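Local structure of cellulase CEL9M (Clostridium cellulolyticum, 1IA6) at residues Phe282-Trp287 / Ala311-Val316; Asp250-Cys255 / Leu307-Ala312. The protein probably hydrolyses internal beta-1,4-glucosidic linkages in cellulose and related beta-glucans, as a family 9 glycoside hydrolase. All coordinates share one frame; numbering follows the deposited sequence.

Contact 1 of 2, residues Phe282-Trp287 / Ala311-Val316; sequences FNFNYW and AAESMV. Unlike the reference sequence in segment 282-287: Phe282 (reference Ile).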
# COMPACT_ATOMS: atom_id res chain seq x y z
N PHE A 282 -21.67 -5.39 -8.00
CA PHE A 282 -21.41 -6.82 -7.98
C PHE A 282 -20.39 -7.16 -6.90
O PHE A 282 -20.63 -8.03 -6.05
CB PHE A 282 -20.86 -7.30 -9.33
CG PHE A 282 -20.49 -8.76 -9.33
CD1 PHE A 282 -21.44 -9.74 -9.61
CD2 PHE A 282 -19.19 -9.17 -9.02
CE1 PHE A 282 -21.11 -11.09 -9.56
CE2 PHE A 282 -18.86 -10.52 -8.97
CZ PHE A 282 -19.82 -11.48 -9.24
N ASN A 283 -19.25 -6.49 -6.94
CA ASN A 283 -18.19 -6.74 -5.97
C ASN A 283 -18.66 -6.53 -4.54
O ASN A 283 -18.39 -7.36 -3.67
CB ASN A 283 -16.98 -5.86 -6.26
CG ASN A 283 -15.90 -5.98 -5.20
OD1 ASN A 283 -15.84 -5.18 -4.27
ND2 ASN A 283 -15.06 -7.00 -5.33
N PHE A 284 -19.38 -5.44 -4.28
CA PHE A 284 -19.86 -5.17 -2.94
C PHE A 284 -20.85 -6.23 -2.47
O PHE A 284 -20.74 -6.73 -1.36
CB PHE A 284 -20.52 -3.78 -2.88
CG PHE A 284 -19.55 -2.64 -2.98
CD1 PHE A 284 -18.17 -2.86 -2.97
CD2 PHE A 284 -20.01 -1.33 -3.05
CE1 PHE A 284 -17.27 -1.79 -3.03
CE2 PHE A 284 -19.12 -0.25 -3.11
CZ PHE A 284 -17.75 -0.49 -3.10
N ASN A 285 -21.81 -6.57 -3.33
CA ASN A 285 -22.80 -7.59 -2.96
C ASN A 285 -22.16 -8.96 -2.80
O ASN A 285 -22.63 -9.78 -2.02
CB ASN A 285 -23.92 -7.65 -4.01
CG ASN A 285 -24.84 -6.45 -3.95
OD1 ASN A 285 -25.07 -5.89 -2.87
ND2 ASN A 285 -25.38 -6.05 -5.09
N TYR A 286 -21.08 -9.19 -3.53
CA TYR A 286 -20.37 -10.46 -3.43
C TYR A 286 -19.72 -10.57 -2.05
O TYR A 286 -19.77 -11.62 -1.41
CB TYR A 286 -19.31 -10.56 -4.54
CG TYR A 286 -18.59 -11.88 -4.58
CD1 TYR A 286 -17.47 -12.11 -3.79
CD2 TYR A 286 -19.03 -12.91 -5.41
CE1 TYR A 286 -16.81 -13.34 -3.82
CE2 TYR A 286 -18.39 -14.14 -5.45
CZ TYR A 286 -17.27 -14.35 -4.65
OH TYR A 286 -16.62 -15.56 -4.69
N TRP A 287 -19.13 -9.47 -1.59
CA TRP A 287 -18.49 -9.46 -0.28
C TRP A 287 -19.51 -9.54 0.86
O TRP A 287 -19.22 -10.09 1.92
CB TRP A 287 -17.63 -8.21 -0.10
CG TRP A 287 -16.22 -8.43 -0.53
CD1 TRP A 287 -15.76 -8.56 -1.82
CD2 TRP A 287 -15.08 -8.62 0.31
NE1 TRP A 287 -14.41 -8.83 -1.82
CE2 TRP A 287 -13.97 -8.88 -0.52
CE3 TRP A 287 -14.89 -8.61 1.70
CZ2 TRP A 287 -12.69 -9.12 -0.01
CZ3 TRP A 287 -13.62 -8.85 2.21
CH2 TRP A 287 -12.53 -9.10 1.35
N ALA A 311 -9.34 -4.96 5.22
CA ALA A 311 -9.15 -3.52 5.35
C ALA A 311 -9.25 -2.82 3.99
O ALA A 311 -9.85 -1.76 3.88
CB ALA A 311 -7.79 -3.22 5.98
N ALA A 312 -8.66 -3.42 2.96
CA ALA A 312 -8.68 -2.85 1.62
C ALA A 312 -10.10 -2.75 1.05
O ALA A 312 -10.47 -1.72 0.49
CB ALA A 312 -7.79 -3.67 0.68
N GLU A 313 -10.89 -3.80 1.19
CA GLU A 313 -12.25 -3.77 0.67
C GLU A 313 -13.05 -2.73 1.46
O GLU A 313 -13.84 -1.98 0.89
CB GLU A 313 -12.91 -5.14 0.80
CG GLU A 313 -14.36 -5.22 0.29
CD GLU A 313 -14.48 -5.15 -1.23
OE1 GLU A 313 -13.47 -5.36 -1.94
OE2 GLU A 313 -15.60 -4.90 -1.72
N SER A 314 -12.84 -2.68 2.77
CA SER A 314 -13.56 -1.73 3.61
C SER A 314 -13.24 -0.29 3.22
O SER A 314 -14.11 0.58 3.23
CB SER A 314 -13.23 -1.98 5.08
OG SER A 314 -13.67 -3.26 5.48
N MET A 315 -11.98 -0.04 2.86
CA MET A 315 -11.59 1.31 2.45
C MET A 315 -12.35 1.73 1.19
O MET A 315 -12.86 2.85 1.11
CB MET A 315 -10.08 1.39 2.20
CG MET A 315 -9.64 2.78 1.77
SD MET A 315 -7.97 2.85 1.11
CE MET A 315 -8.04 4.41 0.25
N VAL A 316 -12.41 0.84 0.20
CA VAL A 316 -13.11 1.15 -1.04
C VAL A 316 -14.58 1.44 -0.77
O VAL A 316 -15.15 2.38 -1.32
CB VAL A 316 -12.99 -0.03 -2.05
CG1 VAL A 316 -13.74 0.31 -3.33
CG2 VAL A 316 -11.52 -0.30 -2.35

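Contact 2 of 2, residues Asp250-Cys255 / Leu307-Ala312; sequences DKWTMC and LRYAAA. With SO4 (sulfate ion), chain E.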
# COMPACT_ATOMS: atom_id res chain seq x y z
N ASP A 250 -15.52 -8.67 -10.51
CA ASP A 250 -14.37 -9.02 -9.68
C ASP A 250 -14.78 -9.62 -8.34
O ASP A 250 -15.47 -8.98 -7.55
CB ASP A 250 -13.53 -7.77 -9.42
CG ASP A 250 -12.09 -8.10 -9.08
OD1 ASP A 250 -11.86 -9.12 -8.40
OD2 ASP A 250 -11.19 -7.34 -9.48
N LYS A 251 -14.35 -10.86 -8.09
CA LYS A 251 -14.67 -11.56 -6.85
C LYS A 251 -13.53 -11.42 -5.84
O LYS A 251 -13.52 -12.09 -4.81
CB LYS A 251 -14.90 -13.05 -7.14
CG LYS A 251 -16.04 -13.33 -8.11
CD LYS A 251 -16.11 -14.82 -8.42
CE LYS A 251 -17.22 -15.13 -9.42
NZ LYS A 251 -17.23 -16.57 -9.79
N TRP A 252 -12.57 -10.56 -6.15
CA TRP A 252 -11.43 -10.34 -5.28
C TRP A 252 -11.61 -8.98 -4.61
O TRP A 252 -12.73 -8.61 -4.23
CB TRP A 252 -10.14 -10.37 -6.11
CG TRP A 252 -8.91 -10.76 -5.35
CD1 TRP A 252 -7.79 -10.01 -5.14
CD2 TRP A 252 -8.67 -12.02 -4.70
NE1 TRP A 252 -6.86 -10.72 -4.41
CE2 TRP A 252 -7.38 -11.95 -4.12
CE3 TRP A 252 -9.41 -13.20 -4.56
CZ2 TRP A 252 -6.82 -13.02 -3.41
CZ3 TRP A 252 -8.86 -14.26 -3.85
CH2 TRP A 252 -7.57 -14.16 -3.28
N THR A 253 -10.52 -8.24 -4.47
CA THR A 253 -10.59 -6.91 -3.87
C THR A 253 -9.37 -6.11 -4.29
O THR A 253 -8.52 -6.59 -5.05
CB THR A 253 -10.66 -6.99 -2.32
OG1 THR A 253 -10.89 -5.67 -1.79
CG2 THR A 253 -9.36 -7.54 -1.75
N MET A 254 -9.29 -4.88 -3.81
CA MET A 254 -8.16 -4.02 -4.12
C MET A 254 -6.89 -4.55 -3.47
O MET A 254 -6.85 -4.80 -2.27
CB MET A 254 -8.44 -2.60 -3.61
CG MET A 254 -7.23 -1.68 -3.66
SD MET A 254 -7.65 -0.02 -3.09
CE MET A 254 -7.55 -0.23 -1.33
N CYS A 255 -5.85 -4.72 -4.28
CA CYS A 255 -4.55 -5.18 -3.78
C CYS A 255 -3.50 -4.84 -4.82
O CYS A 255 -3.83 -4.38 -5.92
CB CYS A 255 -4.58 -6.68 -3.47
SG CYS A 255 -4.95 -7.77 -4.85
N LEU A 307 -6.15 -9.96 6.88
CA LEU A 307 -6.63 -8.66 7.37
C LEU A 307 -6.36 -7.56 6.35
O LEU A 307 -7.11 -6.59 6.26
CB LEU A 307 -5.95 -8.31 8.70
CG LEU A 307 -6.26 -9.30 9.83
CD1 LEU A 307 -5.55 -8.86 11.10
CD2 LEU A 307 -7.77 -9.36 10.06
N ARG A 308 -5.29 -7.73 5.58
CA ARG A 308 -4.94 -6.77 4.53
C ARG A 308 -6.11 -6.68 3.54
O ARG A 308 -6.49 -5.59 3.12
CB ARG A 308 -3.64 -7.24 3.85
CG ARG A 308 -3.36 -6.68 2.45
CD ARG A 308 -3.96 -7.58 1.39
NE ARG A 308 -3.48 -8.97 1.47
CZ ARG A 308 -2.32 -9.41 0.99
NH1 ARG A 308 -1.48 -8.59 0.37
NH2 ARG A 308 -2.01 -10.70 1.10
N TYR A 309 -6.69 -7.82 3.19
CA TYR A 309 -7.82 -7.84 2.26
C TYR A 309 -9.08 -7.22 2.85
O TYR A 309 -9.77 -6.46 2.18
CB TYR A 309 -8.12 -9.27 1.80
CG TYR A 309 -7.05 -9.87 0.92
CD1 TYR A 309 -6.60 -9.20 -0.22
CD2 TYR A 309 -6.48 -11.11 1.22
CE1 TYR A 309 -5.62 -9.75 -1.04
CE2 TYR A 309 -5.50 -11.67 0.40
CZ TYR A 309 -5.08 -10.98 -0.73
OH TYR A 309 -4.11 -11.51 -1.55
N ALA A 310 -9.38 -7.55 4.11
CA ALA A 310 -10.58 -7.01 4.76
C ALA A 310 -10.51 -5.48 4.87
O ALA A 310 -11.51 -4.79 4.64
CB ALA A 310 -10.75 -7.64 6.14
N ALA A 311 -9.34 -4.96 5.22
CA ALA A 311 -9.15 -3.52 5.35
C ALA A 311 -9.25 -2.82 3.99
O ALA A 311 -9.85 -1.76 3.88
CB ALA A 311 -7.79 -3.22 5.98
N ALA A 312 -8.66 -3.42 2.96
CA ALA A 312 -8.68 -2.85 1.62
C ALA A 312 -10.10 -2.75 1.05
O ALA A 312 -10.47 -1.72 0.49
CB ALA A 312 -7.79 -3.67 0.68
S SO4 E . 1.14 -11.42 -0.89
O1 SO4 E . 2.42 -11.74 -0.22
O2 SO4 E . 0.93 -9.96 -0.87
O3 SO4 E . 0.04 -12.10 -0.18
O4 SO4 E . 1.19 -11.90 -2.29

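Contact 1 of 2, residues Phe282-Trp287 / Ala311-Val316
Glu313 lies over one face of the Trp287 indole, its CG 3.5 Å from Trp287 CD2 and 20° off the normal of the five-membered ring, a CH-pi contact. The carboxylate continues the stack, its plane only 3° from that of the indole. Phe284 is met at its edge instead: Glu313 OE2 sits 3.5 Å from Phe284 CD1, near the ring plane, and Val316 CG1 is 4.1 Å from Phe284 CZ. Glu313 gets there by running CG anti to its backbone N; a bend at chi2 (72°) then puts CD over the five-membered ring. Tip to tip with it comes Asn283, whose OD1 lies 2.6 Å from Glu313 OE2, probably because the acid group carries a proton. Glu313 OE1 is bound by the hydroxyl of Thr253, while Asn283 ND2 donates to the carbonyls of Asp250 and Trp252, and Trp287 NE1 to that of Trp252. The axes of the two short helical segments stay 11.6 Å apart, so long side chains bridge the gap between helices 274-289 and 306-323. Helix 260-271 packs against Asn283 and Val316, and helix 327-341 reaches Phe284 through Leu329.

Contact 2 of 2, residues Asp250-Cys255 / Leu307-Ala312
Thr253 and Met254 press closely on one flank of helix 306-323, whereas Trp252 meets Tyr309 at the partly exposed side. On the tight side, Met254 O comes within 3.3 Å of Ala312 CB, and Met254 CE, brought round by the bend at chi3 (82°), lies 4.0 Å from the same methyl. Thr253 puts CG2 3.6 Å from Tyr309 CD1, and its OG1 is taken by Glu313, one residue beyond the segment. Cys255 CB approaches the edge of the tyrosine ring at CE1. On the partly exposed side, the indole of Trp252 and the Tyr309 ring cross obliquely, planes 70° apart, with Trp252 CZ2 3.6 Å from Tyr309 OH. Arg308 NE lies 3.2 Å above the centre of the tyrosine ring. Beyond it the guanidinium grips a sulfate, probably from the crystallisation liquor: Arg308 NH1 donates to sulfate O2 at 3.0 Å, nearly straight, and Arg308 NH2 to O3 at 2.8 Å, somewhat more bent. The same guanidinium forms a salt bridge with Asp414. Within 250-255, Asp250 OD1 accepts from Trp252 N, an Asx turn. This is an inter-helix loop of the all-helical family 9 barrel laid across a barrel helix, and it leads on to Asp257, a calcium ligand.

Overall arrangement
Both contacts use helix 306-323, sharing Ala311 and Ala312, and their centres lie only 7 Å apart. In contact 1 every touching residue is buried, and a helix meets a helix through long polar and aromatic side chains around a carboxylate. Contact 2 brings a loop to the helix mainly by apolar touches, and it runs from a buried end out to a partly exposed aromatic pair. The two also pack directly on each other: Trp287 CZ2 lies 3.7 Å from Thr253 CB, and Tyr286 CE2 is 3.6 Å from Lys251 CG. Segment 250-255 thus supplies polar partners for the side chains of contact 1 while packing against the same helix 306-323.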